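Local structure of cupin type-2 domain-containing protein (Streptococcus pyogenes, 1YHF) at residues G60-T65 with I88-G93. The protein is of unknown function but belongs to the cupin superfamily, built on a small antiparallel beta-barrel fold. Numbering follows the deposited sequence.
Sequences GDAMVT and IVMPAG
A62 and V64 pair with M90 and I88 as hydrogen-bonded antiparallel partners in a sheet of the cupin beta-barrel, where strand 87-90 is, within the chain, an edge strand beside strand 61-68. Two bonds tie each pair; the straightest, V64 N to I88 O (2.8 Å), runs nearly along the carbonyl axis, whereas M90 N reaches A62 O from 31° out of the carbonyl plane. On the buried face the selenomethionine M90 reaches toward A62 and V64, its side chain crossing that of V64 at a slant. With its chain bent at chi3 (-67°), its CE sits 3.6 Å from A62 CB and equally near V64 CG2. V64 CB meets I88 CG2 at 4.0 Å. I73 of strand 70-75, in the opposing sheet, packs on V64, I88 and M90, while V110 and L108 of strand 104-111, the next strand of the same sheet, flank A62 and V64. The other face is more exposed: V89 spreads its branches, CG1 to D61 CB and CG2 to M63 CG. Past the strand end, a water lies within hydrogen-bonding distance of G60 O and M90 O. A92 CA-H contacts G60 O. D61, with CG anti to its carbonyl carbon (chi1 -75°), brings its carboxylate to the loop after strand 87-90, where OD1 accepts a hydrogen bond from A92 N at 2.9 Å, nearly along its own C-O bond.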
ATOM      1  N   GLY A  60       2.143 -12.729  -4.916  1.00 30.01           N
ATOM      2  CA  GLY A  60       2.818 -12.595  -3.621  1.00 28.58           C
ATOM      3  C   GLY A  60       1.858 -12.313  -2.471  1.00 27.39           C
ATOM      4  O   GLY A  60       0.680 -12.012  -2.703  1.00 26.42           O
ATOM      5  N   ASP A  61       2.354 -12.445  -1.234  1.00 26.04           N
ATOM      6  CA  ASP A  61       1.589 -12.024  -0.063  1.00 26.07           C
ATOM      7  C   ASP A  61       1.759 -10.492   0.027  1.00 25.75           C
ATOM      8  O   ASP A  61       2.865  -9.965  -0.123  1.00 26.07           O
ATOM      9  CB  ASP A  61       2.096 -12.694   1.229  1.00 25.72           C
ATOM     10  CG  ASP A  61       1.694 -14.175   1.356  1.00 26.12           C
ATOM     11  OD1 ASP A  61       0.667 -14.599   0.781  1.00 25.92           O
ATOM     12  OD2 ASP A  61       2.405 -14.919   2.073  1.00 26.79           O
ATOM     13  N   ALA A  62       0.665  -9.798   0.283  1.00 25.59           N
ATOM     14  CA  ALA A  62       0.632  -8.349   0.239  1.00 26.39           C
ATOM     15  C   ALA A  62       0.258  -7.790   1.610  1.00 27.48           C
ATOM     16  O   ALA A  62      -0.894  -7.893   2.069  1.00 27.58           O
ATOM     17  CB  ALA A  62      -0.370  -7.891  -0.841  1.00 26.86           C
HETATM   18  N   MSE A  63       1.231  -7.200   2.286  1.00 27.74           N
HETATM   19  CA  MSE A  63       0.968  -6.707   3.627  1.00 29.03           C
HETATM   20  C   MSE A  63       0.591  -5.244   3.518  1.00 27.86           C
HETATM   21  O   MSE A  63       1.299  -4.463   2.888  1.00 26.57           O
HETATM   22  CB  MSE A  63       2.180  -6.887   4.527  1.00 28.25           C
HETATM   23  CG  MSE A  63       1.951  -6.372   5.921  1.00 30.17           C
HETATM   24 SE   MSE A  63       3.371  -6.843   7.157  0.82 34.30          SE
HETATM   25  CE  MSE A  63       4.874  -5.839   6.397  1.00 30.38           C
ATOM     26  N   VAL A  64      -0.548  -4.905   4.121  1.00 27.78           N
ATOM     27  CA  VAL A  64      -1.063  -3.549   4.102  1.00 27.61           C
ATOM     28  C   VAL A  64      -1.009  -2.988   5.498  1.00 28.12           C
ATOM     29  O   VAL A  64      -1.602  -3.564   6.416  1.00 28.01           O
ATOM     30  CB  VAL A  64      -2.540  -3.507   3.623  1.00 28.39           C
ATOM     31  CG1 VAL A  64      -3.117  -2.087   3.754  1.00 26.40           C
ATOM     32  CG2 VAL A  64      -2.650  -3.996   2.199  1.00 26.79           C
ATOM     33  N   THR A  65      -0.322  -1.855   5.645  1.00 27.75           N
ATOM     34  CA  THR A  65      -0.266  -1.151   6.912  1.00 27.81           C
ATOM     35  C   THR A  65      -0.891   0.234   6.707  1.00 27.65           C
ATOM     36  O   THR A  65      -0.415   1.010   5.875  1.00 27.04           O
ATOM     37  CB  THR A  65       1.194  -1.114   7.436  1.00 28.16           C
ATOM     38  OG1 THR A  65       1.579  -2.440   7.870  1.00 27.58           O
ATOM     39  CG2 THR A  65       1.349  -0.168   8.570  1.00 28.48           C
ATOM     40  N   ILE A  88      -2.954  -5.739   7.783  1.00 26.06           N
ATOM     41  CA  ILE A  88      -3.526  -6.993   7.297  1.00 26.27           C
ATOM     42  C   ILE A  88      -2.666  -7.562   6.183  1.00 26.76           C
ATOM     43  O   ILE A  88      -2.172  -6.817   5.366  1.00 26.97           O
ATOM     44  CB  ILE A  88      -5.015  -6.816   6.836  1.00 25.77           C
ATOM     45  CG1 ILE A  88      -5.683  -8.175   6.540  1.00 25.41           C
ATOM     46  CG2 ILE A  88      -5.156  -5.802   5.661  1.00 25.84           C
ATOM     47  CD1 ILE A  88      -7.195  -8.090   6.604  1.00 22.33           C
ATOM     48  N   VAL A  89      -2.499  -8.886   6.161  1.00 27.67           N
ATOM     49  CA  VAL A  89      -1.796  -9.557   5.088  1.00 28.60           C
ATOM     50  C   VAL A  89      -2.829 -10.206   4.198  1.00 29.32           C
ATOM     51  O   VAL A  89      -3.581 -11.091   4.639  1.00 28.68           O
ATOM     52  CB  VAL A  89      -0.794 -10.633   5.611  1.00 29.03           C
ATOM     53  CG1 VAL A  89      -0.057 -11.291   4.462  1.00 28.25           C
ATOM     54  CG2 VAL A  89       0.200 -10.003   6.616  1.00 28.02           C
HETATM   55  N   MSE A  90      -2.885  -9.737   2.953  1.00 29.73           N
HETATM   56  CA  MSE A  90      -3.816 -10.271   1.967  1.00 31.02           C
HETATM   57  C   MSE A  90      -3.084 -11.388   1.241  1.00 30.25           C
HETATM   58  O   MSE A  90      -2.081 -11.129   0.558  1.00 31.14           O
HETATM   59  CB  MSE A  90      -4.264  -9.170   1.003  1.00 30.64           C
HETATM   60  CG  MSE A  90      -4.631  -7.863   1.698  1.00 31.28           C
HETATM   61 SE   MSE A  90      -5.237  -6.471   0.471  0.91 35.25          SE
HETATM   62  CE  MSE A  90      -3.532  -6.128  -0.505  1.00 26.27           C
ATOM     63  N   PRO A  91      -3.558 -12.638   1.402  1.00 30.12           N
ATOM     64  CA  PRO A  91      -2.835 -13.827   0.905  1.00 30.07           C
ATOM     65  C   PRO A  91      -2.677 -13.930  -0.620  1.00 29.49           C
ATOM     66  O   PRO A  91      -3.574 -13.534  -1.379  1.00 28.55           O
ATOM     67  CB  PRO A  91      -3.661 -14.996   1.451  1.00 30.16           C
ATOM     68  CG  PRO A  91      -5.046 -14.422   1.641  1.00 31.13           C
ATOM     69  CD  PRO A  91      -4.809 -13.005   2.099  1.00 29.96           C
ATOM     70  N   ALA A  92      -1.527 -14.455  -1.044  1.00 29.26           N
ATOM     71  CA  ALA A  92      -1.206 -14.659  -2.459  1.00 29.58           C
ATOM     72  C   ALA A  92      -2.299 -15.443  -3.166  1.00 29.90           C
ATOM     73  O   ALA A  92      -2.865 -16.383  -2.598  1.00 29.85           O
ATOM     74  CB  ALA A  92       0.143 -15.395  -2.607  1.00 29.44           C
ATOM     75  N   GLY A  93      -2.614 -15.032  -4.389  1.00 29.91           N
ATOM     76  CA  GLY A  93      -3.533 -15.800  -5.245  1.00 30.47           C
ATOM     77  C   GLY A  93      -5.014 -15.670  -4.945  1.00 30.37           C
ATOM     78  O   GLY A  93      -5.838 -16.274  -5.638  1.00 30.56           O
TER
HETATM   79  O   HOH W   1      -2.050 -10.871  -2.251  1.00 25.78           O